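Local coordinates for protein beta-glucoside phosphorylase BglX (Unidentified, PDB 5VQE) that probably cleaves beta-glucosides by passing the glucosyl unit to phosphate, as a glycoside phosphorylase of family GH3, at residues A[28-33]-A[338-343]; A[133-138]-A[378-383]; A[217-222]-A[243-248]; A[425-430]-A[445-450]. One frame throughout, in Å; residues are numbered along the deposited sequence.

Contact 1: residues A[28-33]-A[338-343]; sequences LSDDEK and LTHERL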
loop_
_atom_site.group_PDB
_atom_site.type_symbol
_atom_site.label_atom_id
_atom_site.label_comp_id
_atom_site.label_asym_id
_atom_site.label_seq_id
_atom_site.Cartn_x
_atom_site.Cartn_y
_atom_site.Cartn_z
ATOM N N LEU A 28 -28.049 2.975 20.442
ATOM C CA LEU A 28 -27.997 3.534 19.099
ATOM C C LEU A 28 -29.282 3.231 18.340
ATOM O O LEU A 28 -29.814 2.120 18.412
ATOM C CB LEU A 28 -26.795 2.975 18.332
ATOM C CG LEU A 28 -25.417 3.317 18.913
ATOM C CD1 LEU A 28 -24.313 2.616 18.125
ATOM C CD2 LEU A 28 -25.164 4.819 18.943
ATOM N N SER A 29 -29.783 4.235 17.626
ATOM C CA SER A 29 -30.829 4.021 16.636
ATOM C C SER A 29 -30.299 3.195 15.468
ATOM O O SER A 29 -29.088 3.076 15.250
ATOM C CB SER A 29 -31.342 5.350 16.096
ATOM O OG SER A 29 -30.323 6.007 15.349
ATOM N N ASP A 30 -31.228 2.644 14.687
ATOM C CA ASP A 30 -30.831 1.944 13.468
ATOM C C ASP A 30 -30.021 2.855 12.556
ATOM O O ASP A 30 -29.020 2.427 11.975
ATOM C CB ASP A 30 -32.061 1.411 12.734
ATOM C CG ASP A 30 -32.664 0.200 13.405
ATOM O OD1 ASP A 30 -32.148 -0.237 14.455
ATOM O OD2 ASP A 30 -33.663 -0.323 12.872
ATOM N N ASP A 31 -30.430 4.118 12.423
ATOM C CA ASP A 31 -29.683 5.044 11.575
ATOM C C ASP A 31 -28.261 5.249 12.093
ATOM O O ASP A 31 -27.314 5.377 11.303
ATOM C CB ASP A 31 -30.411 6.381 11.491
ATOM C CG ASP A 31 -31.489 6.404 10.425
ATOM O OD1 ASP A 31 -31.596 5.434 9.644
ATOM O OD2 ASP A 31 -32.226 7.412 10.366
ATOM N N GLU A 32 -28.093 5.294 13.418
ATOM C CA GLU A 32 -26.761 5.455 13.988
ATOM C C GLU A 32 -25.929 4.196 13.807
ATOM O O GLU A 32 -24.715 4.273 13.580
ATOM C CB GLU A 32 -26.861 5.801 15.473
ATOM C CG GLU A 32 -27.276 7.218 15.745
ATOM C CD GLU A 32 -27.467 7.474 17.219
ATOM O OE1 GLU A 32 -28.243 6.730 17.866
ATOM O OE2 GLU A 32 -26.814 8.399 17.733
ATOM N N LYS A 33 -26.558 3.028 13.930
ATOM C CA LYS A 33 -25.839 1.782 13.696
ATOM C C LYS A 33 -25.403 1.679 12.239
ATOM O O LYS A 33 -24.251 1.340 11.946
ATOM C CB LYS A 33 -26.704 0.589 14.100
ATOM C CG LYS A 33 -26.837 0.392 15.605
ATOM C CD LYS A 33 -27.839 -0.715 15.918
ATOM C CE LYS A 33 -28.222 -0.755 17.381
ATOM N NZ LYS A 33 -29.224 -1.833 17.646
ATOM N N LEU A 338 -30.259 -6.865 4.670
ATOM C CA LEU A 338 -29.389 -6.851 5.833
ATOM C C LEU A 338 -30.263 -7.097 7.050
ATOM O O LEU A 338 -31.269 -6.405 7.240
ATOM C CB LEU A 338 -28.662 -5.511 5.960
ATOM C CG LEU A 338 -27.911 -5.248 7.269
ATOM C CD1 LEU A 338 -26.785 -6.242 7.456
ATOM C CD2 LEU A 338 -27.373 -3.836 7.293
ATOM N N THR A 339 -29.903 -8.085 7.852
ATOM C CA THR A 339 -30.697 -8.381 9.034
ATOM C C THR A 339 -30.286 -7.485 10.195
ATOM O O THR A 339 -29.139 -7.035 10.293
ATOM C CB THR A 339 -30.552 -9.851 9.432
ATOM O OG1 THR A 339 -29.222 -10.093 9.894
ATOM C CG2 THR A 339 -30.852 -10.757 8.246
ATOM N N HIS A 340 -31.254 -7.207 11.070
ATOM C CA HIS A 340 -30.969 -6.448 12.282
ATOM C C HIS A 340 -29.962 -7.166 13.159
ATOM O O HIS A 340 -29.198 -6.522 13.888
ATOM C CB HIS A 340 -32.259 -6.206 13.070
ATOM C CG HIS A 340 -33.174 -5.215 12.429
ATOM N ND1 HIS A 340 -33.241 -3.899 12.833
ATOM C CD2 HIS A 340 -34.042 -5.339 11.402
ATOM C CE1 HIS A 340 -34.121 -3.258 12.086
ATOM N NE2 HIS A 340 -34.621 -4.108 11.209
ATOM N N GLU A 341 -29.948 -8.497 13.103
ATOM C CA GLU A 341 -29.046 -9.270 13.943
ATOM C C GLU A 341 -27.612 -9.182 13.427
ATOM O O GLU A 341 -26.660 -9.084 14.211
ATOM C CB GLU A 341 -29.535 -10.718 14.003
ATOM C CG GLU A 341 -30.857 -10.899 14.787
ATOM C CD GLU A 341 -32.134 -10.581 13.988
ATOM O OE1 GLU A 341 -32.074 -10.359 12.755
ATOM O OE2 GLU A 341 -33.217 -10.560 14.613
ATOM N N ARG A 342 -27.445 -9.182 12.107
ATOM C CA ARG A 342 -26.123 -9.003 11.524
ATOM C C ARG A 342 -25.645 -7.557 11.670
ATOM O O ARG A 342 -24.451 -7.307 11.868
ATOM C CB ARG A 342 -26.172 -9.437 10.066
ATOM C CG ARG A 342 -24.909 -9.233 9.291
ATOM C CD ARG A 342 -23.735 -10.082 9.740
ATOM N NE ARG A 342 -22.535 -9.402 9.269
ATOM C CZ ARG A 342 -21.467 -9.107 9.998
ATOM N NH1 ARG A 342 -21.365 -9.491 11.259
ATOM N NH2 ARG A 342 -20.469 -8.438 9.434
ATOM N N LEU A 343 -26.560 -6.591 11.571
ATOM C CA LEU A 343 -26.194 -5.202 11.829
ATOM C C LEU A 343 -25.600 -5.046 13.223
ATOM O O LEU A 343 -24.551 -4.415 13.399
ATOM C CB LEU A 343 -27.417 -4.299 11.666
ATOM C CG LEU A 343 -27.222 -2.830 12.035
ATOM C CD1 LEU A 343 -26.157 -2.195 11.155
ATOM C CD2 LEU A 343 -28.535 -2.073 11.902
HETATM O O HOH W 1 -32.298 -2.575 15.115
#
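Lys33 and Leu343 make the apolar half of this meeting between two helix starts. The isobutyl group of Leu343 lies against the base of the lysine, with Leu343 CD2 3.9 Å from Lys33 CB, and CD1 and CG are barely farther from the same carbon. Beyond CG the lysine runs extended and leaves the leucine behind, taking NZ to a salt bridge with Asp344, so one side chain serves packing at its root and charge at its end. Leu333 of helix 322-335 also touches Leu343, Asp30 and His340.

The contact brings helix 30-36 and helix 340-356, some 300 residues apart in sequence, side by side in the glycosyl hydrolase family 3 N-terminal domain, a member of the TIM-barrel clan.

The polar half pairs Asp30 with His340. The two side chains cross at about a right angle, and Asp30 OD2 sits at the ring edge, in its plane, 3.1 Å from His340 CE1. Water 1 lies in that plane too, 2.8 Å from His340 ND1; its very short distance to Asp30 OD1 makes a bridge between the two doubtful.

Capping bonds define both helix starts. Ser29 and Glu32 form a capping box: Glu32 N donates to Ser29 OG at 3.0 Å, while Ser29 N reaches the anti lone pair of Glu32 OE1 at 2.9 Å. Thr339 OG1 likewise accepts from Arg342 N at 3.0 Å.

Contact 2: residues A[133-138]-A[378-383]; sequences ASEGSA and KKHKKW
His380 and Glu135 meet from opposite directions in a histidine-carboxylate hydrogen bond. His380 ND1 donates to Glu135 OE2 at 2.8 Å along a nearly straight line (165°), with the oxygen close to the ring plane. On the acceptor side the approach is less regular: the N-H arrives on the anti side of OE2, 25° out of the carboxylate plane. Glu135 spans the gap with its chain extended beyond CG, whereas His380 holds CG anti to its carbonyl carbon (chi1 -65°), which sends the imidazole across to helix 122-138.

Van der Waals contact backs up this bond. Glu135 CG lies 3.6 Å from His380 CE1, and Ser134 OG approaches the same carbon at the ring edge, also at 3.6 Å. A water then joins the second ring nitrogen to the serine, lying 2.9 Å from His380 NE2 and 2.7 Å from Ser134 OG.

Around this buried polar centre, Trp383 stacks on His127 and His380 rests on Val131, both on helix 122-138. The contact thus ties a helix of the barrel domain to helix 378-391, which leads into strand 393-397 of the mixed sheet.

Glu135 OE2 also accepts from Thr108 OG1 and Gln376 N, so three donors converge on one oxygen; such a setting would probably favour an ionised carboxylate and fixes the imidazole with its ND1 proton turned toward the acid.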
loop_
_atom_site.group_PDB
_atom_site.type_symbol
_atom_site.label_atom_id
_atom_site.label_comp_id
_atom_site.label_asym_id
_atom_site.label_seq_id
_atom_site.Cartn_x
_atom_site.Cartn_y
_atom_site.Cartn_z
ATOM N N ALA A 133 3.407 4.091 12.302
ATOM C CA ALA A 133 2.530 4.244 13.450
ATOM C C ALA A 133 2.975 5.395 14.342
ATOM O O ALA A 133 2.134 6.118 14.893
ATOM C CB ALA A 133 2.480 2.934 14.231
ATOM N N SER A 134 4.287 5.581 14.494
ATOM C CA SER A 134 4.784 6.690 15.300
ATOM C C SER A 134 4.342 8.024 14.717
ATOM O O SER A 134 3.807 8.883 15.431
ATOM C CB SER A 134 6.307 6.627 15.405
ATOM O OG SER A 134 6.789 7.722 16.155
ATOM N N GLU A 135 4.553 8.218 13.413
ATOM C CA GLU A 135 4.187 9.489 12.791
ATOM C C GLU A 135 2.676 9.612 12.636
ATOM O O GLU A 135 2.104 10.682 12.874
ATOM C CB GLU A 135 4.914 9.622 11.453
ATOM C CG GLU A 135 6.435 9.572 11.638
ATOM C CD GLU A 135 7.218 10.053 10.441
ATOM O OE1 GLU A 135 6.616 10.225 9.360
ATOM O OE2 GLU A 135 8.443 10.273 10.590
ATOM N N GLY A 136 2.003 8.516 12.287
ATOM C CA GLY A 136 0.553 8.555 12.192
ATOM C C GLY A 136 -0.114 8.865 13.519
ATOM O O GLY A 136 -1.015 9.702 13.592
ATOM N N SER A 137 0.314 8.193 14.589
ATOM C CA SER A 137 -0.358 8.383 15.873
ATOM C C SER A 137 -0.151 9.791 16.411
ATOM O O SER A 137 -0.997 10.293 17.158
ATOM C CB SER A 137 0.115 7.346 16.900
ATOM O OG SER A 137 1.502 7.442 17.189
ATOM N N ALA A 138 0.950 10.447 16.036
ATOM C CA ALA A 138 1.178 11.820 16.482
ATOM C C ALA A 138 0.062 12.755 16.037
ATOM O O ALA A 138 -0.231 13.744 16.721
ATOM C CB ALA A 138 2.516 12.327 15.953
ATOM N N LYS A 378 15.276 12.497 13.455
ATOM C CA LYS A 378 16.571 11.976 13.034
ATOM C C LYS A 378 16.566 10.451 13.034
ATOM O O LYS A 378 17.115 9.822 12.122
ATOM C CB LYS A 378 17.681 12.514 13.944
ATOM N N LYS A 379 15.941 9.846 14.045
ATOM C CA LYS A 379 15.844 8.389 14.112
ATOM C C LYS A 379 15.184 7.824 12.857
ATOM O O LYS A 379 15.676 6.857 12.262
ATOM C CB LYS A 379 15.059 7.990 15.370
ATOM C CG LYS A 379 14.885 6.495 15.593
ATOM C CD LYS A 379 13.846 6.222 16.697
ATOM C CE LYS A 379 14.282 5.083 17.609
ATOM N NZ LYS A 379 13.139 4.395 18.288
ATOM N N HIS A 380 14.065 8.418 12.438
ATOM C CA HIS A 380 13.340 7.890 11.288
ATOM C C HIS A 380 14.133 8.077 10.000
ATOM O O HIS A 380 14.188 7.168 9.163
ATOM C CB HIS A 380 11.974 8.559 11.183
ATOM C CG HIS A 380 11.065 8.241 12.330
ATOM N ND1 HIS A 380 9.818 8.809 12.475
ATOM C CD2 HIS A 380 11.225 7.408 13.384
ATOM C CE1 HIS A 380 9.252 8.342 13.573
ATOM N NE2 HIS A 380 10.083 7.490 14.142
ATOM N N LYS A 381 14.762 9.243 9.827
ATOM C CA LYS A 381 15.590 9.466 8.647
ATOM C C LYS A 381 16.763 8.499 8.619
ATOM O O LYS A 381 17.153 8.010 7.552
ATOM C CB LYS A 381 16.081 10.911 8.620
ATOM C CG LYS A 381 14.964 11.946 8.545
ATOM N N LYS A 382 17.328 8.201 9.794
ATOM C CA LYS A 382 18.435 7.257 9.888
ATOM C C LYS A 382 18.020 5.861 9.433
ATOM O O LYS A 382 18.759 5.192 8.704
ATOM C CB LYS A 382 18.948 7.223 11.328
ATOM C CG LYS A 382 20.061 6.223 11.588
ATOM C CD LYS A 382 20.583 6.340 13.024
ATOM N N TRP A 383 16.845 5.401 9.861
ATOM C CA TRP A 383 16.362 4.091 9.433
ATOM C C TRP A 383 16.165 4.038 7.924
ATOM O O TRP A 383 16.435 3.010 7.294
ATOM C CB TRP A 383 15.050 3.756 10.143
ATOM C CG TRP A 383 15.200 3.336 11.569
ATOM C CD1 TRP A 383 16.324 2.863 12.172
ATOM C CD2 TRP A 383 14.178 3.350 12.577
ATOM N NE1 TRP A 383 16.068 2.580 13.495
ATOM C CE2 TRP A 383 14.758 2.871 13.766
ATOM C CE3 TRP A 383 12.833 3.725 12.588
ATOM C CZ2 TRP A 383 14.040 2.755 14.950
ATOM C CZ3 TRP A 383 12.124 3.608 13.755
ATOM C CH2 TRP A 383 12.727 3.130 14.926
HETATM O O HOH W 2 9.334 7.092 16.872
#

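Contact 3: residues A[217-222]-A[243-248]; sequences DEWMDT and IRQPNV
Trp219 sends its indole from helix 216-232 onto Gln245 and Val248, with CG anti to its backbone N (chi1 -176°). Its CB already touches both partners, lying 3.8 Å from Gln245 NE2 and equally far from Val248 CG2. At CG the valine methyl remains the nearest neighbour. From there the ring divides the work. On the pyrrole side, Trp219 CD1 is 3.7 Å from Gln245 CG, and this methylene stands over the face of the five-membered ring in a CH-pi contact, 4.0 Å from its centroid and 26° off the normal. The ring nitrogen, NE1, lies 3.9 Å from Gln245 CG and donates to Pro196 O. On the benzene side, CE3 packs at 3.7 Å against Val248 CG2.

Strand 210-211, helix 216-232 and strand 237-244 form a beta-alpha-beta unit of the TIM-barrel-type domain, and the tryptophan packs this helix against the turn after strand 237-244 and the first turn of helix 246-252. Met239, farther back on that strand, lines the pocket occupied by the fluoroglucose.

Bonds at both ends of its amide hold Gln245 in place. As N-cap of helix 246-252, its OE1 accepts from Val248 N at 2.8 Å; the N-H points almost straight at the oxygen (172°) but comes from above the carbonyl plane. NE2 donates to Leu214 O and Asn212 OD1, in the connection between strand 210-211 and helix 216-232. Ile274 of helix 268-278 touches Trp219 and Val248 alike.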
loop_
_atom_site.group_PDB
_atom_site.type_symbol
_atom_site.label_atom_id
_atom_site.label_comp_id
_atom_site.label_asym_id
_atom_site.label_seq_id
_atom_site.Cartn_x
_atom_site.Cartn_y
_atom_site.Cartn_z
ATOM N N ASP A 217 -6.575 -25.832 -3.693
ATOM C CA ASP A 217 -5.406 -26.339 -2.972
ATOM C C ASP A 217 -4.215 -25.400 -3.120
ATOM O O ASP A 217 -3.514 -25.117 -2.142
ATOM C CB ASP A 217 -5.032 -27.735 -3.474
ATOM C CG ASP A 217 -5.927 -28.832 -2.906
ATOM O OD1 ASP A 217 -6.700 -28.561 -1.960
ATOM O OD2 ASP A 217 -5.853 -29.979 -3.406
ATOM N N GLU A 218 -3.944 -24.937 -4.342
ATOM C CA GLU A 218 -2.846 -23.996 -4.543
ATOM C C GLU A 218 -3.043 -22.738 -3.713
ATOM O O GLU A 218 -2.091 -22.243 -3.095
ATOM C CB GLU A 218 -2.721 -23.621 -6.019
ATOM C CG GLU A 218 -2.203 -24.728 -6.924
ATOM C CD GLU A 218 -2.353 -24.402 -8.412
ATOM O OE1 GLU A 218 -3.176 -23.526 -8.769
ATOM O OE2 GLU A 218 -1.647 -25.031 -9.230
ATOM N N TRP A 219 -4.264 -22.187 -3.710
ATOM C CA TRP A 219 -4.538 -20.987 -2.922
ATOM C C TRP A 219 -4.331 -21.264 -1.443
ATOM O O TRP A 219 -3.648 -20.509 -0.740
ATOM C CB TRP A 219 -5.966 -20.491 -3.181
ATOM C CG TRP A 219 -6.281 -19.196 -2.476
ATOM C CD1 TRP A 219 -6.098 -17.943 -2.969
ATOM C CD2 TRP A 219 -6.823 -19.030 -1.153
ATOM N NE1 TRP A 219 -6.487 -17.005 -2.044
ATOM C CE2 TRP A 219 -6.944 -17.646 -0.924
ATOM C CE3 TRP A 219 -7.215 -19.915 -0.145
ATOM C CZ2 TRP A 219 -7.432 -17.123 0.276
ATOM C CZ3 TRP A 219 -7.705 -19.395 1.045
ATOM C CH2 TRP A 219 -7.810 -18.014 1.243
ATOM N N MET A 220 -4.888 -22.373 -0.961
ATOM C CA MET A 220 -4.762 -22.710 0.447
ATOM C C MET A 220 -3.295 -22.796 0.859
ATOM O O MET A 220 -2.924 -22.345 1.949
ATOM C CB MET A 220 -5.496 -24.026 0.729
ATOM C CG MET A 220 -5.862 -24.239 2.180
ATOM S SD MET A 220 -6.885 -22.897 2.842
ATOM C CE MET A 220 -8.383 -23.040 1.905
ATOM N N ASP A 221 -2.442 -23.349 -0.008
ATOM C CA ASP A 221 -1.033 -23.558 0.323
ATOM C C ASP A 221 -0.200 -22.284 0.261
ATOM O O ASP A 221 0.929 -22.286 0.763
ATOM C CB ASP A 221 -0.395 -24.585 -0.624
ATOM C CG ASP A 221 -1.071 -25.945 -0.577
ATOM O OD1 ASP A 221 -1.643 -26.318 0.469
ATOM O OD2 ASP A 221 -1.013 -26.653 -1.603
ATOM N N THR A 222 -0.705 -21.216 -0.354
ATOM C CA THR A 222 0.053 -19.977 -0.477
ATOM C C THR A 222 -0.668 -18.839 0.244
ATOM O O THR A 222 -0.310 -18.497 1.379
ATOM C CB THR A 222 0.297 -19.662 -1.958
ATOM O OG1 THR A 222 -0.951 -19.549 -2.657
ATOM C CG2 THR A 222 1.115 -20.780 -2.603
ATOM N N ILE A 243 -11.670 -8.792 -5.455
ATOM C CA ILE A 243 -10.950 -9.860 -6.132
ATOM C C ILE A 243 -11.744 -11.143 -5.939
ATOM O O ILE A 243 -12.159 -11.454 -4.819
ATOM C CB ILE A 243 -9.522 -10.018 -5.572
ATOM C CG1 ILE A 243 -8.722 -8.715 -5.719
ATOM C CG2 ILE A 243 -8.812 -11.170 -6.242
ATOM C CD1 ILE A 243 -7.442 -8.679 -4.910
ATOM N N ARG A 244 -11.943 -11.887 -7.018
ATOM C CA ARG A 244 -12.612 -13.181 -6.940
ATOM C C ARG A 244 -11.599 -14.306 -6.757
ATOM O O ARG A 244 -10.445 -14.204 -7.187
ATOM C CB ARG A 244 -13.436 -13.441 -8.203
ATOM C CG ARG A 244 -14.739 -12.675 -8.233
ATOM C CD ARG A 244 -15.400 -12.733 -9.594
ATOM N NE ARG A 244 -14.747 -11.850 -10.547
ATOM C CZ ARG A 244 -15.078 -11.764 -11.832
ATOM N NH1 ARG A 244 -16.059 -12.515 -12.322
ATOM N NH2 ARG A 244 -14.429 -10.927 -12.629
ATOM N N GLN A 245 -12.044 -15.381 -6.099
ATOM C CA GLN A 245 -11.307 -16.647 -6.040
ATOM C C GLN A 245 -12.327 -17.727 -6.368
ATOM O O GLN A 245 -12.902 -18.361 -5.471
ATOM C CB GLN A 245 -10.648 -16.879 -4.680
ATOM C CG GLN A 245 -9.256 -17.495 -4.756
ATOM C CD GLN A 245 -9.192 -18.757 -5.619
ATOM O OE1 GLN A 245 -10.210 -19.410 -5.859
ATOM N NE2 GLN A 245 -7.983 -19.113 -6.070
ATOM N N PRO A 246 -12.620 -17.923 -7.651
ATOM C CA PRO A 246 -13.726 -18.829 -8.008
ATOM C C PRO A 246 -13.529 -20.248 -7.511
ATOM O O PRO A 246 -14.503 -20.902 -7.117
ATOM C CB PRO A 246 -13.760 -18.753 -9.542
ATOM C CG PRO A 246 -12.473 -18.132 -9.951
ATOM C CD PRO A 246 -12.050 -17.253 -8.828
ATOM N N ASN A 247 -12.291 -20.743 -7.499
ATOM C CA ASN A 247 -12.066 -22.145 -7.152
ATOM C C ASN A 247 -12.231 -22.378 -5.659
ATOM O O ASN A 247 -12.744 -23.423 -5.240
ATOM C CB ASN A 247 -10.680 -22.579 -7.632
ATOM C CG ASN A 247 -10.599 -22.659 -9.146
ATOM O OD1 ASN A 247 -11.531 -23.123 -9.795
ATOM N ND2 ASN A 247 -9.498 -22.187 -9.715
ATOM N N VAL A 248 -11.806 -21.418 -4.839
ATOM C CA VAL A 248 -12.079 -21.503 -3.408
ATOM C C VAL A 248 -13.570 -21.353 -3.154
ATOM O O VAL A 248 -14.144 -22.045 -2.304
ATOM C CB VAL A 248 -11.264 -20.441 -2.647
ATOM C CG1 VAL A 248 -11.684 -20.366 -1.180
ATOM C CG2 VAL A 248 -9.773 -20.752 -2.756
#

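Contact 4: residues A[425-430]-A[445-450]; sequences GGYLSE and VHWFEE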
loop_
_atom_site.group_PDB
_atom_site.type_symbol
_atom_site.label_atom_id
_atom_site.label_comp_id
_atom_site.label_asym_id
_atom_site.label_seq_id
_atom_site.Cartn_x
_atom_site.Cartn_y
_atom_site.Cartn_z
ATOM N N GLY A 425 8.112 20.911 -14.533
ATOM C CA GLY A 425 9.435 21.090 -15.085
ATOM C C GLY A 425 9.978 19.891 -15.830
ATOM O O GLY A 425 11.057 19.991 -16.427
ATOM N N GLY A 426 9.280 18.755 -15.802
ATOM C CA GLY A 426 9.660 17.591 -16.566
ATOM C C GLY A 426 10.550 16.597 -15.847
ATOM O O GLY A 426 10.552 15.416 -16.216
ATOM N N TYR A 427 11.302 17.022 -14.835
ATOM C CA TYR A 427 12.288 16.157 -14.195
ATOM C C TYR A 427 11.930 15.919 -12.737
ATOM O O TYR A 427 11.624 16.861 -11.996
ATOM C CB TYR A 427 13.695 16.748 -14.314
ATOM C CG TYR A 427 14.178 16.823 -15.746
ATOM C CD1 TYR A 427 14.383 15.673 -16.487
ATOM C CD2 TYR A 427 14.421 18.046 -16.357
ATOM C CE1 TYR A 427 14.815 15.740 -17.797
ATOM C CE2 TYR A 427 14.855 18.119 -17.667
ATOM C CZ TYR A 427 15.047 16.966 -18.381
ATOM O OH TYR A 427 15.482 17.043 -19.686
ATOM N N LEU A 428 11.963 14.653 -12.336
ATOM C CA LEU A 428 11.733 14.288 -10.947
ATOM C C LEU A 428 12.752 14.962 -10.040
ATOM O O LEU A 428 13.944 15.030 -10.356
ATOM C CB LEU A 428 11.834 12.773 -10.782
ATOM C CG LEU A 428 10.848 11.917 -11.566
ATOM C CD1 LEU A 428 11.358 10.486 -11.650
ATOM C CD2 LEU A 428 9.488 11.951 -10.910
ATOM N N SER A 429 12.282 15.448 -8.890
ATOM C CA SER A 429 13.195 16.025 -7.913
ATOM C C SER A 429 14.321 15.054 -7.574
ATOM O O SER A 429 15.483 15.453 -7.442
ATOM C CB SER A 429 12.420 16.418 -6.655
ATOM O OG SER A 429 13.286 16.988 -5.692
ATOM N N GLU A 430 14.006 13.764 -7.456
ATOM C CA GLU A 430 15.031 12.807 -7.059
ATOM C C GLU A 430 16.041 12.568 -8.176
ATOM O O GLU A 430 17.207 12.262 -7.899
ATOM C CB GLU A 430 14.381 11.494 -6.632
ATOM C CG GLU A 430 13.686 11.562 -5.284
ATOM C CD GLU A 430 12.387 12.326 -5.325
ATOM O OE1 GLU A 430 11.784 12.446 -6.414
ATOM O OE2 GLU A 430 11.973 12.816 -4.258
ATOM N N VAL A 445 27.428 15.721 -16.808
ATOM C CA VAL A 445 26.149 15.033 -16.959
ATOM C C VAL A 445 25.167 15.954 -17.660
ATOM O O VAL A 445 24.846 17.031 -17.143
ATOM C CB VAL A 445 25.575 14.585 -15.605
ATOM C CG1 VAL A 445 24.343 13.687 -15.822
ATOM C CG2 VAL A 445 26.624 13.850 -14.799
ATOM N N HIS A 446 24.674 15.522 -18.823
ATOM C CA HIS A 446 23.589 16.194 -19.518
ATOM C C HIS A 446 22.364 15.293 -19.552
ATOM O O HIS A 446 22.477 14.064 -19.585
ATOM C CB HIS A 446 23.962 16.553 -20.961
ATOM C CG HIS A 446 25.026 17.596 -21.079
ATOM N ND1 HIS A 446 26.369 17.300 -20.999
ATOM C CD2 HIS A 446 24.946 18.932 -21.280
ATOM C CE1 HIS A 446 27.071 18.411 -21.145
ATOM N NE2 HIS A 446 26.231 19.414 -21.316
ATOM N N TRP A 447 21.191 15.915 -19.540
ATOM C CA TRP A 447 19.961 15.177 -19.782
ATOM C C TRP A 447 19.891 14.751 -21.247
ATOM O O TRP A 447 20.415 15.428 -22.134
ATOM C CB TRP A 447 18.735 16.029 -19.469
ATOM C CG TRP A 447 18.581 16.555 -18.060
ATOM C CD1 TRP A 447 18.704 17.856 -17.660
ATOM C CD2 TRP A 447 18.210 15.812 -16.890
ATOM N NE1 TRP A 447 18.451 17.964 -16.313
ATOM C CE2 TRP A 447 18.145 16.726 -15.817
ATOM C CE3 TRP A 447 17.941 14.464 -16.642
ATOM C CZ2 TRP A 447 17.826 16.336 -14.522
ATOM C CZ3 TRP A 447 17.622 14.079 -15.351
ATOM C CH2 TRP A 447 17.569 15.010 -14.309
ATOM N N PHE A 448 19.199 13.636 -21.493
ATOM C CA PHE A 448 18.988 13.164 -22.860
ATOM C C PHE A 448 18.454 14.268 -23.755
ATOM O O PHE A 448 18.831 14.373 -24.929
ATOM C CB PHE A 448 18.006 11.997 -22.856
ATOM C CG PHE A 448 17.771 11.388 -24.212
ATOM C CD1 PHE A 448 16.644 11.714 -24.949
ATOM C CD2 PHE A 448 18.675 10.490 -24.745
ATOM C CE1 PHE A 448 16.424 11.150 -26.199
ATOM C CE2 PHE A 448 18.467 9.930 -25.991
ATOM C CZ PHE A 448 17.336 10.259 -26.717
ATOM N N GLU A 449 17.550 15.086 -23.221
ATOM C CA GLU A 449 16.876 16.102 -24.008
ATOM C C GLU A 449 17.809 17.232 -24.433
ATOM O O GLU A 449 17.463 17.980 -25.352
ATOM C CB GLU A 449 15.694 16.658 -23.203
ATOM C CG GLU A 449 14.533 15.654 -22.984
ATOM C CD GLU A 449 14.867 14.497 -22.033
ATOM O OE1 GLU A 449 15.655 14.685 -21.078
ATOM O OE2 GLU A 449 14.331 13.386 -22.248
ATOM N N GLU A 450 18.990 17.348 -23.820
ATOM C CA GLU A 450 19.882 18.478 -24.042
ATOM C C GLU A 450 20.896 18.262 -25.152
ATOM O O GLU A 450 21.557 19.226 -25.549
ATOM C CB GLU A 450 20.668 18.799 -22.766
ATOM C CG GLU A 450 19.841 19.235 -21.596
ATOM C CD GLU A 450 20.702 19.641 -20.417
ATOM O OE1 GLU A 450 21.519 18.816 -19.945
ATOM O OE2 GLU A 450 20.567 20.799 -19.971
#
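Tyr427 and Trp447 both carry CG anti to the carbonyl carbon, beside the backbone N (chi1 -65° and -60°), and these torsions lay the two aromatic groups over one another from opposite ends. The result is a face-to-face stack: the phenol and the five-membered ring of the indole have centroids 3.8 Å apart and planes only 10° from parallel. Because the side chains run past each other in opposite directions, the hydroxyl end of the tyrosine reaches the root of the tryptophan, with Tyr427 OH 3.4 Å from Trp447 CB, while Tyr427 CG lies over the benzene half. The tightest carbon pair in the stack is Tyr427 CE1 to Trp447 CD2, at 3.5 Å.

Glu449 anchors the phenol at its tip. Its chain bends at chi2 and brings OE1 to the edge of the tyrosine ring, where Tyr427 OH donates to it at 2.7 Å, on the anti side and well out of the carboxylate plane. The tryptophan is steadied through its backbone: Trp447 N donates to Glu450 OE1 at 2.9 Å, and Glu450 N returns a bond to Trp447 O, closing the short 3-10 turn.

Within the beta-alpha-beta unit made by strand 412-419, helix 429-441 and strand 444-447, the stack joins the loop entering the helix to the end of the outermost strand. Tyr427 leans on Gln417 and Arg432, and Trp447 on Leu415 and Ala431, while Lys435 of the helix makes a cation-pi contact with the indole.

Contacts 2 and 3 are buried, whereas contacts 1 and 4 mix sheltered and exposed residues farther from the centre of the chain. Chemistry does not simply follow burial: contact 2 is a polar core, while contact 3 packs an indole on a glutamine methylene and a valine methyl. Of the partly buried pair, contact 1 sets aliphatic packing beside an aspartate-histidine edge contact, contact 4 aromatic stacking beside a hydrogen bond. Contacts 3 and 4 each sit in a beta-alpha-beta unit, one in the barrel domain, the other built on two strands of the mixed sheet. Contact 3 is nested within contacts 1 and 2, which interlock along the chain, helix 340-356 being followed by helix 378-391.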